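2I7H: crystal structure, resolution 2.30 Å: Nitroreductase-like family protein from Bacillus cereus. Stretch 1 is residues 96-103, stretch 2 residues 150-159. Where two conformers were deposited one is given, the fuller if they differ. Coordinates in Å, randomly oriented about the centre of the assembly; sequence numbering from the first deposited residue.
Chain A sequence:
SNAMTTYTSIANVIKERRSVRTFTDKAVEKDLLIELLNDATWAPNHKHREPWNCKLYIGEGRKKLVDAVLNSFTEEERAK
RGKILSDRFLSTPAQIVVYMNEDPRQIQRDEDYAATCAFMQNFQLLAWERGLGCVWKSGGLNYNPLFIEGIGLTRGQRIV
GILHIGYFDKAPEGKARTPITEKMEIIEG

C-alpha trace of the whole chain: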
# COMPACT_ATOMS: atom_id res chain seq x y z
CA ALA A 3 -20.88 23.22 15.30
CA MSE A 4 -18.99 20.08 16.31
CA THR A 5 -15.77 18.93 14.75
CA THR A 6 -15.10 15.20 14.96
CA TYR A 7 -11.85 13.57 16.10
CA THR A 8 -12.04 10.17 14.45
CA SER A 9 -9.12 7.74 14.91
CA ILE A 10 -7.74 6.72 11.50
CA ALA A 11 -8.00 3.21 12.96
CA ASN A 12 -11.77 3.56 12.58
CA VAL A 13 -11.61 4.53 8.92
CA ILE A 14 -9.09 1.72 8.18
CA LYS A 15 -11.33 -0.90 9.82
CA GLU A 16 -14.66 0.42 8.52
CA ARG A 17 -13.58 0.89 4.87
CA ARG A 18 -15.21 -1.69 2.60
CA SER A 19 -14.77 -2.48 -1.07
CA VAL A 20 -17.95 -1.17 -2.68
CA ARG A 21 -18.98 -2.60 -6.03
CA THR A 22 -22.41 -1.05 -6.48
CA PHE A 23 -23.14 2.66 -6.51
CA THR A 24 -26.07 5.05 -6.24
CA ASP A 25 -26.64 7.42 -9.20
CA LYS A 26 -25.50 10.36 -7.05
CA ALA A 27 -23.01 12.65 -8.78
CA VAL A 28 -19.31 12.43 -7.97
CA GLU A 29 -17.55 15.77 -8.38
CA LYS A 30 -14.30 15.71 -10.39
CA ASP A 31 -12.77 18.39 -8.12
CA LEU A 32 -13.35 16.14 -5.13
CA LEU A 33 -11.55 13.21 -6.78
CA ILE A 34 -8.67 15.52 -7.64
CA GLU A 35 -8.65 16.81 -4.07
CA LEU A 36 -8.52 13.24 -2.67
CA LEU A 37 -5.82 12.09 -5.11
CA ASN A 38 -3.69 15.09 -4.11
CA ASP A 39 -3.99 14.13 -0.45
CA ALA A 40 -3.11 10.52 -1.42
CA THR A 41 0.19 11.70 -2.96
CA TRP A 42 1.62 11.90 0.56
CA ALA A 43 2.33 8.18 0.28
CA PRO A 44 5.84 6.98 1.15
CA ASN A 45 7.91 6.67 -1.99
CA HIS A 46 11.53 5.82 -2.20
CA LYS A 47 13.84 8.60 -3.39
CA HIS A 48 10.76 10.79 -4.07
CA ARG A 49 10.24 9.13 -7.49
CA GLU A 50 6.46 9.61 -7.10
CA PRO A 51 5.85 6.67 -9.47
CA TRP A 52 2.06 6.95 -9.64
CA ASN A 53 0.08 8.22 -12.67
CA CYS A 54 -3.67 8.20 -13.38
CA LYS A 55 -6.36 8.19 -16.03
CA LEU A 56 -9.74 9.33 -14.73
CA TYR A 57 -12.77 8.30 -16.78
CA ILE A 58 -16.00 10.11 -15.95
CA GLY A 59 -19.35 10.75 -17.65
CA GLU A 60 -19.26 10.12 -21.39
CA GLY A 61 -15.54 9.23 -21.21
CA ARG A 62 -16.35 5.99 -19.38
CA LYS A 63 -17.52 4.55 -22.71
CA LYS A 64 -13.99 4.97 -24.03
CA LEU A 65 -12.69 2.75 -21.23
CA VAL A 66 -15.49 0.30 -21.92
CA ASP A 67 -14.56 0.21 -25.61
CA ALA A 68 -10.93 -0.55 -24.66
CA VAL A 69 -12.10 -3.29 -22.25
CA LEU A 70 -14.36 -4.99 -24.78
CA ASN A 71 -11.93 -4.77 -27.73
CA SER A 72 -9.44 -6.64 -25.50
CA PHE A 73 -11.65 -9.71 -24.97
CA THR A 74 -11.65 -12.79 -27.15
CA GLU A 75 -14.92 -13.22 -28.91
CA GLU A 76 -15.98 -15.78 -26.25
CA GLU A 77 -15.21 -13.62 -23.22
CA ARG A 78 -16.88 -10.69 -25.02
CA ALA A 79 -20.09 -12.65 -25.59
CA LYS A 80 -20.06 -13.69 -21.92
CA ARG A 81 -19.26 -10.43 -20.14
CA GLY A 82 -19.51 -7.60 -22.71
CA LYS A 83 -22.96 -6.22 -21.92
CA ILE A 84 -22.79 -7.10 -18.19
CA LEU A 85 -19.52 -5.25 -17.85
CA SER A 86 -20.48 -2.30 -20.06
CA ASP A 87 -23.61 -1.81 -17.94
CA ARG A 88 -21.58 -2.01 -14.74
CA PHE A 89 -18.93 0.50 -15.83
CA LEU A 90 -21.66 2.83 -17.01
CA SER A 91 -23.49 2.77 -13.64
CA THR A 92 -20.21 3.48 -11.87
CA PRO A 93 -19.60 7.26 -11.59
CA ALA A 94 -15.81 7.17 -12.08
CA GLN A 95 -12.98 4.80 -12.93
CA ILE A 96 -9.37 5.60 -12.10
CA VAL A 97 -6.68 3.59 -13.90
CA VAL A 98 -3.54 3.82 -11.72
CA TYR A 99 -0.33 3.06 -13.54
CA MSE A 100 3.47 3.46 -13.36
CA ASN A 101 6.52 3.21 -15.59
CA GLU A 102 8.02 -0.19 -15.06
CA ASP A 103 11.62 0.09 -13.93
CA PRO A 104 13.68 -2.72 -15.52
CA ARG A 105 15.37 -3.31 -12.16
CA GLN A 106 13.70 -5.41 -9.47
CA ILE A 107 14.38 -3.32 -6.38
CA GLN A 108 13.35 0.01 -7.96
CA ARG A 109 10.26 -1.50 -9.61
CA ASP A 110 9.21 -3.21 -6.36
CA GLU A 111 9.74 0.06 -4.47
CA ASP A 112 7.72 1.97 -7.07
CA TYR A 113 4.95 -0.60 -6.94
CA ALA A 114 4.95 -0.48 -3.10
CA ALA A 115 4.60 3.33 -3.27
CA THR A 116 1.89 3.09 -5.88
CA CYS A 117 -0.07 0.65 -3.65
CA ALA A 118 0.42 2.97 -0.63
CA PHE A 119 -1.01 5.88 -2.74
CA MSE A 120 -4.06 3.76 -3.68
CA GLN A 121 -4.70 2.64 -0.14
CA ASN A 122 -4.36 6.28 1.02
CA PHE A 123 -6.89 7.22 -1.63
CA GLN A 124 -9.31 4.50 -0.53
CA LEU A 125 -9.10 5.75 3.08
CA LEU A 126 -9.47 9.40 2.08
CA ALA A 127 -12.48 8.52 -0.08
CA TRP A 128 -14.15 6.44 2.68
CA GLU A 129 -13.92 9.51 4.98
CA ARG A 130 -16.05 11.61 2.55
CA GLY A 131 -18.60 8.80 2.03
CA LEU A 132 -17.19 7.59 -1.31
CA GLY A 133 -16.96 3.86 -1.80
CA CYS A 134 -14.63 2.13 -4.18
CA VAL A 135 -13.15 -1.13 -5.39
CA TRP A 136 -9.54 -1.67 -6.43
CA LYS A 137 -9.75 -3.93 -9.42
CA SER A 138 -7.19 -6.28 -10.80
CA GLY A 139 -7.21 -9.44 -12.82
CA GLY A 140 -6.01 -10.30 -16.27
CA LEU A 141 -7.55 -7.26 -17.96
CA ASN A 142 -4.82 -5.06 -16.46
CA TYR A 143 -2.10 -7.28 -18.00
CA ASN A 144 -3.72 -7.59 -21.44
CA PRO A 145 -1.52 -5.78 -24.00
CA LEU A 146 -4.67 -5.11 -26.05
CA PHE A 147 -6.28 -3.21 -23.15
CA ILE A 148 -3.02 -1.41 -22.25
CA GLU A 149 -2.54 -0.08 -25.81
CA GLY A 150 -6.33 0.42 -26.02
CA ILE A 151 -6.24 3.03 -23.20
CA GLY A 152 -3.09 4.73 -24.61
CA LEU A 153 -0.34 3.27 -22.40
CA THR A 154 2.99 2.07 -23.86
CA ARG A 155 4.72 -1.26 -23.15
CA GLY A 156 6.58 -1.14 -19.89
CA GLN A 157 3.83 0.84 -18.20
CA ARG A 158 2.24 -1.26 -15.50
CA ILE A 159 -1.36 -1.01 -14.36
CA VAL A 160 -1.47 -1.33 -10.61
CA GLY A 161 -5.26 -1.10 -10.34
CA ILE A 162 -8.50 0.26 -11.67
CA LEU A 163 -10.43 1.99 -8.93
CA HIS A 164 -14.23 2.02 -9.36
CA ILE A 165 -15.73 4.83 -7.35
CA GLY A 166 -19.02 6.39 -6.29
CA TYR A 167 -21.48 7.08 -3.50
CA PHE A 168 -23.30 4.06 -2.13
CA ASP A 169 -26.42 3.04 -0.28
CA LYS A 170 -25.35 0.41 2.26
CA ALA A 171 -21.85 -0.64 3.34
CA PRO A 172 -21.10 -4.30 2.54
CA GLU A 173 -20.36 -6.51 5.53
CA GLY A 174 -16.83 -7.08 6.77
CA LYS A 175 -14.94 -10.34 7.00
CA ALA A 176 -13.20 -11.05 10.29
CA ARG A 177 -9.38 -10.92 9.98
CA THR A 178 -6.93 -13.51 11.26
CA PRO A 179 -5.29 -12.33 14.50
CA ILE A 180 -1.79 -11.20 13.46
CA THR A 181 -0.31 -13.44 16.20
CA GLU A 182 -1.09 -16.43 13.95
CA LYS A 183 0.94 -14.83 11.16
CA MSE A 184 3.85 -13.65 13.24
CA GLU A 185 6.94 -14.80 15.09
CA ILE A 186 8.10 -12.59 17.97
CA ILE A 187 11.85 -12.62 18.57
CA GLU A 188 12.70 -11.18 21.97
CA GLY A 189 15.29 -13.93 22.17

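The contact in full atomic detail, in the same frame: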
# COMPACT_ATOMS: atom_id res chain seq x y z
N ILE A 96 -10.73 5.09 -12.11
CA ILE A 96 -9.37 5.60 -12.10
C ILE A 96 -8.35 4.47 -12.38
O ILE A 96 -8.17 3.57 -11.57
CB ILE A 96 -9.03 6.37 -10.81
CG1 ILE A 96 -9.99 7.55 -10.66
CG2 ILE A 96 -7.60 6.93 -10.89
CD1 ILE A 96 -9.78 8.39 -9.45
N VAL A 97 -7.74 4.52 -13.56
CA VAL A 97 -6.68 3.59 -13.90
C VAL A 97 -5.39 4.15 -13.27
O VAL A 97 -5.01 5.28 -13.54
CB VAL A 97 -6.54 3.38 -15.44
CG1 VAL A 97 -5.52 2.33 -15.73
CG2 VAL A 97 -7.88 3.00 -16.11
N VAL A 98 -4.78 3.39 -12.39
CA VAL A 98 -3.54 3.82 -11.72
C VAL A 98 -2.40 3.02 -12.33
O VAL A 98 -2.42 1.77 -12.34
CB VAL A 98 -3.57 3.58 -10.20
CG1 VAL A 98 -2.24 3.97 -9.57
CG2 VAL A 98 -4.79 4.32 -9.51
N TYR A 99 -1.41 3.72 -12.86
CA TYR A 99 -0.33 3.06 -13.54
C TYR A 99 1.02 3.70 -13.20
O TYR A 99 1.09 4.78 -12.59
CB TYR A 99 -0.58 2.98 -15.07
CG TYR A 99 -0.52 4.29 -15.75
CD1 TYR A 99 -1.65 5.13 -15.82
CD2 TYR A 99 0.67 4.73 -16.32
CE1 TYR A 99 -1.59 6.35 -16.44
CE2 TYR A 99 0.74 5.96 -16.95
CZ TYR A 99 -0.39 6.77 -16.99
OH TYR A 99 -0.31 7.99 -17.62
N MSE A 100 2.09 3.00 -13.58
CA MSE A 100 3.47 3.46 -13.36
C MSE A 100 4.37 2.99 -14.50
O MSE A 100 4.07 2.00 -15.18
CB MSE A 100 4.02 2.94 -12.02
CG MSE A 100 4.08 1.41 -11.95
SE MSE A 100 4.82 0.80 -10.28
CE MSE A 100 5.94 -0.56 -10.92
N ASN A 101 5.48 3.70 -14.69
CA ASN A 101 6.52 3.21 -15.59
C ASN A 101 7.21 2.06 -14.91
O ASN A 101 7.57 2.17 -13.75
CB ASN A 101 7.49 4.32 -15.96
CG ASN A 101 6.83 5.40 -16.77
OD1 ASN A 101 6.27 5.14 -17.82
ND2 ASN A 101 6.87 6.63 -16.27
N GLU A 102 7.40 0.97 -15.64
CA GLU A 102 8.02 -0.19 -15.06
C GLU A 102 9.52 -0.08 -15.14
O GLU A 102 10.10 -0.11 -16.23
CB GLU A 102 7.55 -1.45 -15.78
CG GLU A 102 8.06 -2.68 -15.14
CD GLU A 102 7.14 -3.19 -14.14
OE1 GLU A 102 6.86 -4.39 -14.18
OE2 GLU A 102 6.66 -2.40 -13.30
N ASP A 103 10.16 0.03 -13.99
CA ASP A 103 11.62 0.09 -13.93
C ASP A 103 12.12 -1.31 -14.29
O ASP A 103 11.58 -2.28 -13.82
CB ASP A 103 12.12 0.57 -12.54
CG ASP A 103 13.60 0.99 -12.55
OD1 ASP A 103 14.48 0.13 -12.76
OD2 ASP A 103 13.89 2.21 -12.33
N GLY A 150 -4.97 -0.11 -25.90
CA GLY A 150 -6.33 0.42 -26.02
C GLY A 150 -6.65 1.66 -25.20
O GLY A 150 -7.43 2.49 -25.64
N ILE A 151 -6.05 1.80 -24.00
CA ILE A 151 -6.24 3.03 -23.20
C ILE A 151 -5.07 4.02 -23.34
O ILE A 151 -4.99 4.98 -22.57
CB ILE A 151 -6.55 2.77 -21.70
CG1 ILE A 151 -5.39 2.01 -21.00
CG2 ILE A 151 -7.90 2.09 -21.51
CD1 ILE A 151 -5.54 1.90 -19.48
N GLY A 152 -4.18 3.79 -24.31
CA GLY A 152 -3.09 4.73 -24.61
C GLY A 152 -1.81 4.64 -23.78
O GLY A 152 -1.02 5.59 -23.75
N LEU A 153 -1.60 3.52 -23.09
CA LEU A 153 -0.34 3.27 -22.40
C LEU A 153 0.63 2.49 -23.30
O LEU A 153 0.21 1.68 -24.14
CB LEU A 153 -0.56 2.49 -21.10
CG LEU A 153 -1.40 3.12 -20.01
CD1 LEU A 153 -1.43 2.23 -18.85
CD2 LEU A 153 -0.77 4.40 -19.64
N THR A 154 1.93 2.75 -23.10
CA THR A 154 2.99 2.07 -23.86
C THR A 154 3.37 0.78 -23.16
O THR A 154 2.92 0.52 -22.06
CB THR A 154 4.23 3.00 -24.02
OG1 THR A 154 4.90 3.16 -22.76
CG2 THR A 154 3.81 4.38 -24.56
N ARG A 155 4.20 -0.05 -23.80
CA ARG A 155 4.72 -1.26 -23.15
C ARG A 155 5.63 -0.81 -22.04
O ARG A 155 6.23 0.28 -22.10
CB ARG A 155 5.53 -2.11 -24.13
CG ARG A 155 5.67 -3.58 -23.69
CD ARG A 155 6.34 -4.48 -24.74
NE ARG A 155 5.83 -4.26 -26.10
CZ ARG A 155 6.36 -3.40 -26.96
NH1 ARG A 155 7.43 -2.68 -26.58
NH2 ARG A 155 5.85 -3.25 -28.17
N GLY A 156 5.76 -1.62 -21.00
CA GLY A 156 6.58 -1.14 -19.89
C GLY A 156 5.93 -0.02 -19.07
O GLY A 156 6.62 0.69 -18.33
N GLN A 157 4.62 0.13 -19.19
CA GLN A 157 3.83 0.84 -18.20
C GLN A 157 2.89 -0.17 -17.56
O GLN A 157 2.16 -0.86 -18.26
CB GLN A 157 3.05 2.00 -18.81
CG GLN A 157 3.96 3.11 -19.28
CD GLN A 157 3.20 4.23 -19.93
OE1 GLN A 157 2.45 4.03 -20.87
NE2 GLN A 157 3.39 5.43 -19.41
N ARG A 158 2.96 -0.26 -16.25
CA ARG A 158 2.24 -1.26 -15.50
C ARG A 158 0.99 -0.67 -14.87
O ARG A 158 1.02 0.45 -14.34
CB ARG A 158 3.14 -1.85 -14.40
CG ARG A 158 2.41 -2.75 -13.44
CD ARG A 158 3.26 -3.07 -12.23
NE ARG A 158 4.38 -3.99 -12.54
CZ ARG A 158 4.35 -5.31 -12.34
NH1 ARG A 158 3.24 -5.87 -11.86
NH2 ARG A 158 5.41 -6.07 -12.66
N ILE A 159 -0.10 -1.42 -14.95
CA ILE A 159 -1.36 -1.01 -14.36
C ILE A 159 -1.44 -1.67 -13.01
O ILE A 159 -1.52 -2.89 -12.90
CB ILE A 159 -2.58 -1.37 -15.26
CG1 ILE A 159 -2.46 -0.67 -16.62
CG2 ILE A 159 -3.91 -1.08 -14.54
CD1 ILE A 159 -3.60 -1.02 -17.60

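Two antiparallel strands, Ile96 to Asn101 and Gln157 to Ile159, meet edge to edge, and the side chains sort themselves by the register of the backbone. Met100 and Arg158 form the hydrogen-bonded pair: Met100 N donates to Arg158 O (2.9 Å) and Arg158 N to Met100 O (2.7 Å). The ladder runs on past the strand end, where Glu102 N donates to Gly156 O at 2.8 Å and nearly straight. Gly156 lies in a type II turn from Thr154 to Gln157; its positive phi (72°) would jam a CB against the carbonyl O of Arg155, so the turn itself calls for glycine.

Tyr99, Ile159, Asn101 and Gln157 project from one face of the sheet. Tyr99 takes chi1 p with chi2 at -86°, which lays its ring beneath the loop that leads into the turn. Leu153, in the m,t rotamer, sets CD2 over one ring face, 3.5 Å from the ring centroid and only 12° off the normal, a CH-pi contact. At the base of the side chain, Tyr99 CB lies 4.4 Å from Ile159 CG1. Val97 (chi1 t) points toward the second stretch and extends this apolar patch: its CG1 is 4.0 Å from Ile159 CG2 and 3.8 Å from Ile151 CD1, the tip of a p,t side chain just beyond a helix.

Gln157 serves both the turn and the strand pairing. With chi1 m and chi2 t the chain is extended, and chi3 of -56° orients the amide so that OE1 accepts from Thr154 N (2.6 Å) while NE2 donates to Asn101 OD1 (3.3 Å). The first bond ties the side chain back across its own turn, alongside a weak backbone bond from Gln157 N to Thr154 O (3.4 Å). Asn101, chi1 m, brings its side-chain end nearer the partner strand than its CA-to-CB bond suggests.

Met100 and Arg158 occupy the other face. Arg158 starts t,t and then turns at chi3 (m, -72°), which presents the NE and NH2 side of its guanidinium to Glu102. The carboxylate approaches at the edge of the guanidinium, near its plane: Arg158 NH2 to Glu102 OE1 is 2.7 Å, a salt bridge, and Arg158 NE donates to Glu102 OE2 (2.9 Å) and weakly to Glu102 OE1 (3.0 Å). Glu102 gets there with chi1 t and an off-well chi2 of 92°. Selenomethionine Met100, chi1 p and chi2 t, brings CE to 3.9 Å from Arg158 CD, packing against the arginine's aliphatic part.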